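Long-range contacts in uncharacterized protein (Enterococcus faecalis, PDB 4OBI), which is of unknown function but binds a zinc ion and probably forms a NusG-domain-II-like module of a membrane-associated protein: residues T11-K17 / F90-S96; G32-Y37 / L48-G53. All coordinates share one frame; numbering follows the deposited sequence. Where two conformers were deposited one is given.

Contact 1 (T11-K17 / F90-S96); sequences TYQAVLK and FITVEAS
Thr11 meets Ser96 at one end of the strand pair. The Ser96 hydroxyl donates a long bond to the Thr11 carbonyl, OG to O 3.2 Å, coming from well above the carbonyl plane. Ser96 is poorly ordered, so this link is probably loose. Tyr12 follows, in a non-hydrogen-bonded pair with Ala95. Its CB rests on Val93 CG1 at 3.7 Å, and the ring turns an edge to Ala95 CA. Gln13 and Glu94 form a hydrogen-bonded pair, with both backbone bonds made. Their side chains add a third bond, Gln13 NE2 to Glu94 OE2 at 2.9 Å. The oxygen uses its anti lone pair and lies almost in the amide plane, while the amide and carboxylate planes are 39° apart. Both chains start with CG between the backbone N and the carbonyl carbon (chi1 63° and 66°) and then run extended, which brings the polar ends together on the face that also carries Val15 and Thr92. Ala14 is small and buried; its CB lies 4.2 Å from Ile91 CG2. Val15 pairs with Thr92 through two backbone bonds. Its CG2 branch packs against one face of the Glu94 carboxylate, 3.4 Å from OE2. Leu16 turns to the buried face, and its CD1 touches Ile91 CG1 at 3.7 Å. Lys17 closes the pairing with two backbone bonds to Phe90, the shorter from Phe90 N to Lys17 O at 2.8 Å. The strands are the antiparallel central pair of a four-stranded sheet. Strand 21-28 flanks 12-18, and strand 82-84 flanks 89-95. The face of Ala14, Leu16, Ile91 and Val93 is the inner one, where Ile56 and Val58 of strand 55-61 pack on Ile91 and Ile56 also reaches Ala14.

Contact 2 (G32-Y37 / L48-G53); sequences GPHYTY and LIEVDG
The Tyr35 ring has Val51 over one face, with CB 4.0 Å from the ring centroid, a CH-pi contact offset toward the rim. The His34 ring is approached at its edge by Val51 O and by the Glu50 carboxylate. His34 NE2 donates to Glu50 OE2 at 2.6 Å, nearly in the ring plane. The oxygen uses its anti lone pair, and the ring and carboxylate planes are 31° apart. CG lies anti to the backbone N in both residues (chi1 168° and -172°), which lets the ring reach diagonally past Asp52 to Glu50. Asp52 OD1 meets His34 obliquely, while its OD2 pairs with Arg55. The other Glu50 oxygen, OE1, forms a salt bridge with Arg57, which probably favours a charged carboxylate. The two strands make an antiparallel beta hairpin. Tyr35 with Val51 and Tyr37 with Ile49 are its hydrogen-bonded pairs. Thr36, on the face of His34 and Glu50, packs its CB on Leu48 CD1 at 3.9 Å. At the end away from the hairpin turn, Gly53 N bonds to Pro33 O at 3.1 Å from above the carbonyl plane. One water donates to both Pro33 O and Gly53 O.

In the fold
Contact 2 is nested along the chain inside the loop closed by contact 1, which joins the first and last strands. Their centres lie 13 Å apart. Contact 1 belongs to the four-stranded antiparallel sheet and contact 2 to the three-stranded one. The two sheets meet where Ile91 CD1 touches Ile49 CG1 and Leu16 CD2 touches Tyr37 CE1, both at 3.8 Å. Strand 55-61 continues the sheet of contact 2 and packs on contact 1, while strand 21-28 does the reverse. Both contacts thus share one apolar core. The zinc, held by Cys63, Asp68 and Cys84, lies about 10 Å from the side chains of Phe90 and Ile49.

Contact 1 (T11-K17 / F90-S96)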
loop_
_atom_site.group_PDB
_atom_site.type_symbol
_atom_site.label_atom_id
_atom_site.label_comp_id
_atom_site.label_asym_id
_atom_site.label_seq_id
_atom_site.Cartn_x
_atom_site.Cartn_y
_atom_site.Cartn_z
ATOM N N THR A 11 11.672 -13.409 3.223
ATOM C CA THR A 11 11.534 -11.939 2.978
ATOM C C THR A 11 10.444 -11.658 1.938
ATOM O O THR A 11 10.318 -12.375 0.943
ATOM C CB THR A 11 12.871 -11.298 2.530
ATOM O OG1 THR A 11 12.661 -9.918 2.189
ATOM C CG2 THR A 11 13.477 -12.040 1.330
ATOM N N TYR A 12 9.660 -10.613 2.177
ATOM C CA TYR A 12 8.535 -10.303 1.309
ATOM C C TYR A 12 8.673 -8.909 0.725
ATOM O O TYR A 12 9.528 -8.125 1.135
ATOM C CB TYR A 12 7.221 -10.443 2.075
ATOM C CG TYR A 12 7.055 -11.804 2.719
ATOM C CD1 TYR A 12 7.000 -12.960 1.944
ATOM C CD2 TYR A 12 6.954 -11.934 4.097
ATOM C CE1 TYR A 12 6.855 -14.210 2.525
ATOM C CE2 TYR A 12 6.812 -13.177 4.692
ATOM C CZ TYR A 12 6.759 -14.311 3.902
ATOM O OH TYR A 12 6.620 -15.550 4.498
ATOM N N GLN A 13 7.831 -8.624 -0.254
ATOM C CA GLN A 13 7.796 -7.318 -0.879
ATOM C C GLN A 13 6.349 -6.918 -1.104
ATOM O O GLN A 13 5.504 -7.773 -1.385
ATOM C CB GLN A 13 8.584 -7.345 -2.193
ATOM C CG GLN A 13 8.024 -8.288 -3.254
ATOM C CD GLN A 13 9.039 -8.650 -4.326
ATOM O OE1 GLN A 13 10.255 -8.554 -4.117
ATOM N NE2 GLN A 13 8.547 -9.096 -5.471
ATOM N N ALA A 14 6.063 -5.624 -0.958
ATOM C CA ALA A 14 4.731 -5.078 -1.203
ATOM C C ALA A 14 4.698 -4.407 -2.564
ATOM O O ALA A 14 5.591 -3.632 -2.899
ATOM C CB ALA A 14 4.352 -4.077 -0.124
ATOM N N VAL A 15 3.665 -4.710 -3.342
ATOM C CA VAL A 15 3.512 -4.193 -4.691
ATOM C C VAL A 15 2.342 -3.211 -4.725
ATOM O O VAL A 15 1.200 -3.572 -4.431
ATOM C CB VAL A 15 3.239 -5.356 -5.676
ATOM C CG1 VAL A 15 3.051 -4.846 -7.100
ATOM C CG2 VAL A 15 4.360 -6.391 -5.581
ATOM N N LEU A 16 2.639 -1.970 -5.099
ATOM C CA LEU A 16 1.648 -0.911 -5.202
ATOM C C LEU A 16 1.289 -0.699 -6.663
ATOM O O LEU A 16 2.153 -0.396 -7.480
ATOM C CB LEU A 16 2.207 0.385 -4.608
ATOM C CG LEU A 16 1.382 1.663 -4.796
ATOM C CD1 LEU A 16 0.027 1.528 -4.129
ATOM C CD2 LEU A 16 2.137 2.861 -4.245
ATOM N N LYS A 17 0.006 -0.868 -6.975
ATOM C CA LYS A 17 -0.496 -0.758 -8.329
ATOM C C LYS A 17 -1.610 0.272 -8.329
ATOM O O LYS A 17 -2.480 0.244 -7.448
ATOM C CB LYS A 17 -1.045 -2.109 -8.787
ATOM C CG LYS A 17 -1.643 -2.104 -10.180
ATOM C CD LYS A 17 -1.919 -3.516 -10.678
ATOM C CE LYS A 17 -3.088 -4.158 -9.955
ATOM N NZ LYS A 17 -3.358 -5.538 -10.460
ATOM N N PHE A 90 -4.156 -0.665 -5.351
ATOM C CA PHE A 90 -4.050 -1.954 -4.672
ATOM C C PHE A 90 -2.643 -2.140 -4.117
ATOM O O PHE A 90 -1.667 -1.735 -4.746
ATOM C CB PHE A 90 -4.371 -3.105 -5.638
ATOM C CG PHE A 90 -5.750 -3.029 -6.213
ATOM C CD1 PHE A 90 -5.995 -2.282 -7.351
ATOM C CD2 PHE A 90 -6.813 -3.668 -5.588
ATOM C CE1 PHE A 90 -7.271 -2.177 -7.861
ATOM C CE2 PHE A 90 -8.094 -3.566 -6.096
ATOM C CZ PHE A 90 -8.320 -2.825 -7.242
ATOM N N ILE A 91 -2.555 -2.723 -2.932
ATOM C CA ILE A 91 -1.279 -3.127 -2.367
ATOM C C ILE A 91 -1.365 -4.601 -2.006
ATOM O O ILE A 91 -2.222 -4.998 -1.217
ATOM C CB ILE A 91 -0.922 -2.347 -1.095
ATOM C CG1 ILE A 91 -0.848 -0.842 -1.377
ATOM C CG2 ILE A 91 0.389 -2.870 -0.517
ATOM C CD1 ILE A 91 -0.797 -0.001 -0.119
ATOM N N THR A 92 -0.485 -5.399 -2.608
ATOM C CA THR A 92 -0.407 -6.822 -2.279
ATOM C C THR A 92 0.999 -7.156 -1.811
ATOM O O THR A 92 1.974 -6.505 -2.186
ATOM C CB THR A 92 -0.822 -7.733 -3.461
ATOM O OG1 THR A 92 -1.064 -9.064 -2.989
ATOM C CG2 THR A 92 0.245 -7.781 -4.542
ATOM N N VAL A 93 1.096 -8.153 -0.940
ATOM C CA VAL A 93 2.384 -8.640 -0.472
ATOM C C VAL A 93 2.683 -9.943 -1.215
ATOM O O VAL A 93 1.771 -10.736 -1.493
ATOM C CB VAL A 93 2.377 -8.865 1.060
ATOM C CG1 VAL A 93 3.633 -9.593 1.517
ATOM C CG2 VAL A 93 2.236 -7.536 1.782
ATOM N N GLU A 94 3.950 -10.148 -1.564
ATOM C CA GLU A 94 4.364 -11.352 -2.290
ATOM C C GLU A 94 5.795 -11.732 -1.925
ATOM O O GLU A 94 6.537 -10.910 -1.401
ATOM C CB GLU A 94 4.222 -11.141 -3.804
ATOM C CG GLU A 94 5.157 -10.088 -4.384
ATOM C CD GLU A 94 4.910 -9.799 -5.863
ATOM O OE1 GLU A 94 3.804 -10.080 -6.389
ATOM O OE2 GLU A 94 5.844 -9.274 -6.507
ATOM N N ALA A 95 6.177 -12.979 -2.200
ATOM C CA ALA A 95 7.539 -13.430 -1.929
ATOM C C ALA A 95 8.512 -12.792 -2.914
ATOM O O ALA A 95 8.126 -12.390 -4.011
ATOM C CB ALA A 95 7.629 -14.947 -1.998
ATOM N N SER A 96 9.781 -12.715 -2.520
ATOM C CA SER A 96 10.833 -12.170 -3.386
ATOM C C SER A 96 11.132 -13.062 -4.609
ATOM O O SER A 96 12.048 -12.773 -5.377
ATOM C CB SER A 96 12.102 -11.915 -2.565
ATOM O OG SER A 96 11.840 -10.967 -1.539
#

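Contact 2 (G32-Y37 / L48-G53)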
loop_
_atom_site.group_PDB
_atom_site.type_symbol
_atom_site.label_atom_id
_atom_site.label_comp_id
_atom_site.label_asym_id
_atom_site.label_seq_id
_atom_site.Cartn_x
_atom_site.Cartn_y
_atom_site.Cartn_z
ATOM N N GLY A 32 13.786 -3.044 9.099
ATOM C CA GLY A 32 13.873 -2.049 8.044
ATOM C C GLY A 32 13.353 -0.694 8.468
ATOM O O GLY A 32 12.816 -0.544 9.570
ATOM N N PRO A 33 13.513 0.306 7.591
ATOM C CA PRO A 33 13.101 1.673 7.891
ATOM C C PRO A 33 11.587 1.895 7.916
ATOM O O PRO A 33 10.802 1.049 7.466
ATOM C CB PRO A 33 13.744 2.491 6.761
ATOM C CG PRO A 33 13.898 1.525 5.642
ATOM C CD PRO A 33 14.240 0.223 6.312
ATOM N N HIS A 34 11.205 3.045 8.459
ATOM C CA HIS A 34 9.813 3.440 8.598
ATOM C C HIS A 34 9.659 4.779 7.882
ATOM O O HIS A 34 10.358 5.743 8.202
ATOM C CB HIS A 34 9.467 3.515 10.092
ATOM C CG HIS A 34 8.161 4.179 10.399
ATOM N ND1 HIS A 34 8.005 5.038 11.466
ATOM C CD2 HIS A 34 6.953 4.106 9.795
ATOM C CE1 HIS A 34 6.757 5.470 11.501
ATOM N NE2 HIS A 34 6.098 4.919 10.497
ATOM N N TYR A 35 8.771 4.822 6.888
ATOM C CA TYR A 35 8.626 5.999 6.028
ATOM C C TYR A 35 7.260 6.028 5.377
ATOM O O TYR A 35 6.535 5.029 5.397
ATOM C CB TYR A 35 9.706 6.008 4.943
ATOM C CG TYR A 35 9.731 4.752 4.095
ATOM C CD1 TYR A 35 10.451 3.632 4.499
ATOM C CD2 TYR A 35 9.028 4.679 2.891
ATOM C CE1 TYR A 35 10.475 2.475 3.732
ATOM C CE2 TYR A 35 9.052 3.527 2.115
ATOM C CZ TYR A 35 9.778 2.432 2.536
ATOM O OH TYR A 35 9.808 1.285 1.780
ATOM N N THR A 36 6.921 7.176 4.793
ATOM C CA THR A 36 5.679 7.325 4.051
ATOM C C THR A 36 5.976 7.578 2.584
ATOM O O THR A 36 7.021 8.145 2.233
ATOM C CB THR A 36 4.787 8.469 4.600
ATOM O OG1 THR A 36 5.511 9.712 4.612
ATOM C CG2 THR A 36 4.328 8.143 6.016
ATOM N N TYR A 37 5.050 7.138 1.743
ATOM C CA TYR A 37 5.088 7.386 0.308
ATOM C C TYR A 37 3.694 7.840 -0.131
ATOM O O TYR A 37 2.713 7.127 0.051
ATOM C CB TYR A 37 5.477 6.107 -0.445
ATOM C CG TYR A 37 5.366 6.239 -1.949
ATOM C CD1 TYR A 37 4.166 5.983 -2.606
ATOM C CD2 TYR A 37 6.464 6.621 -2.709
ATOM C CE1 TYR A 37 4.057 6.112 -3.987
ATOM C CE2 TYR A 37 6.370 6.751 -4.084
ATOM C CZ TYR A 37 5.167 6.493 -4.720
ATOM O OH TYR A 37 5.091 6.630 -6.086
ATOM N N LEU A 48 -1.909 7.803 1.184
ATOM C CA LEU A 48 -0.600 7.875 1.807
ATOM C C LEU A 48 -0.207 6.499 2.321
ATOM O O LEU A 48 -0.836 5.965 3.231
ATOM C CB LEU A 48 -0.608 8.896 2.939
ATOM C CG LEU A 48 0.746 9.154 3.592
ATOM C CD1 LEU A 48 1.715 9.783 2.600
ATOM C CD2 LEU A 48 0.563 10.042 4.810
ATOM N N ILE A 49 0.840 5.934 1.725
ATOM C CA ILE A 49 1.345 4.623 2.110
ATOM C C ILE A 49 2.353 4.805 3.252
ATOM O O ILE A 49 3.164 5.747 3.250
ATOM C CB ILE A 49 1.986 3.882 0.904
ATOM C CG1 ILE A 49 0.913 3.343 -0.061
ATOM C CG2 ILE A 49 2.842 2.716 1.357
ATOM C CD1 ILE A 49 0.016 4.375 -0.688
ATOM N N GLU A 50 2.286 3.914 4.236
ATOM C CA GLU A 50 3.250 3.898 5.328
ATOM C C GLU A 50 3.867 2.515 5.416
ATOM O O GLU A 50 3.158 1.527 5.555
ATOM C CB GLU A 50 2.571 4.241 6.645
ATOM C CG GLU A 50 3.537 4.432 7.806
ATOM C CD GLU A 50 2.827 4.664 9.122
ATOM O OE1 GLU A 50 1.583 4.674 9.142
ATOM O OE2 GLU A 50 3.513 4.832 10.149
ATOM N N VAL A 51 5.189 2.457 5.322
ATOM C CA VAL A 51 5.925 1.229 5.534
ATOM C C VAL A 51 6.599 1.322 6.900
ATOM O O VAL A 51 7.237 2.316 7.215
ATOM C CB VAL A 51 6.983 1.002 4.443
ATOM C CG1 VAL A 51 7.815 -0.236 4.762
ATOM C CG2 VAL A 51 6.320 0.897 3.074
ATOM N N ASP A 52 6.423 0.291 7.713
ATOM C CA ASP A 52 7.044 0.226 9.033
ATOM C C ASP A 52 7.748 -1.118 9.169
ATOM O O ASP A 52 7.156 -2.101 9.604
ATOM C CB ASP A 52 5.981 0.400 10.124
ATOM C CG ASP A 52 6.559 0.337 11.530
ATOM O OD1 ASP A 52 7.666 0.873 11.762
ATOM O OD2 ASP A 52 5.897 -0.255 12.406
ATOM N N GLY A 53 9.022 -1.154 8.792
ATOM C CA GLY A 53 9.778 -2.400 8.779
ATOM C C GLY A 53 9.216 -3.420 7.798
ATOM O O GLY A 53 9.390 -3.296 6.589
HETATM O O HOH W 1 11.170 -1.208 5.926
#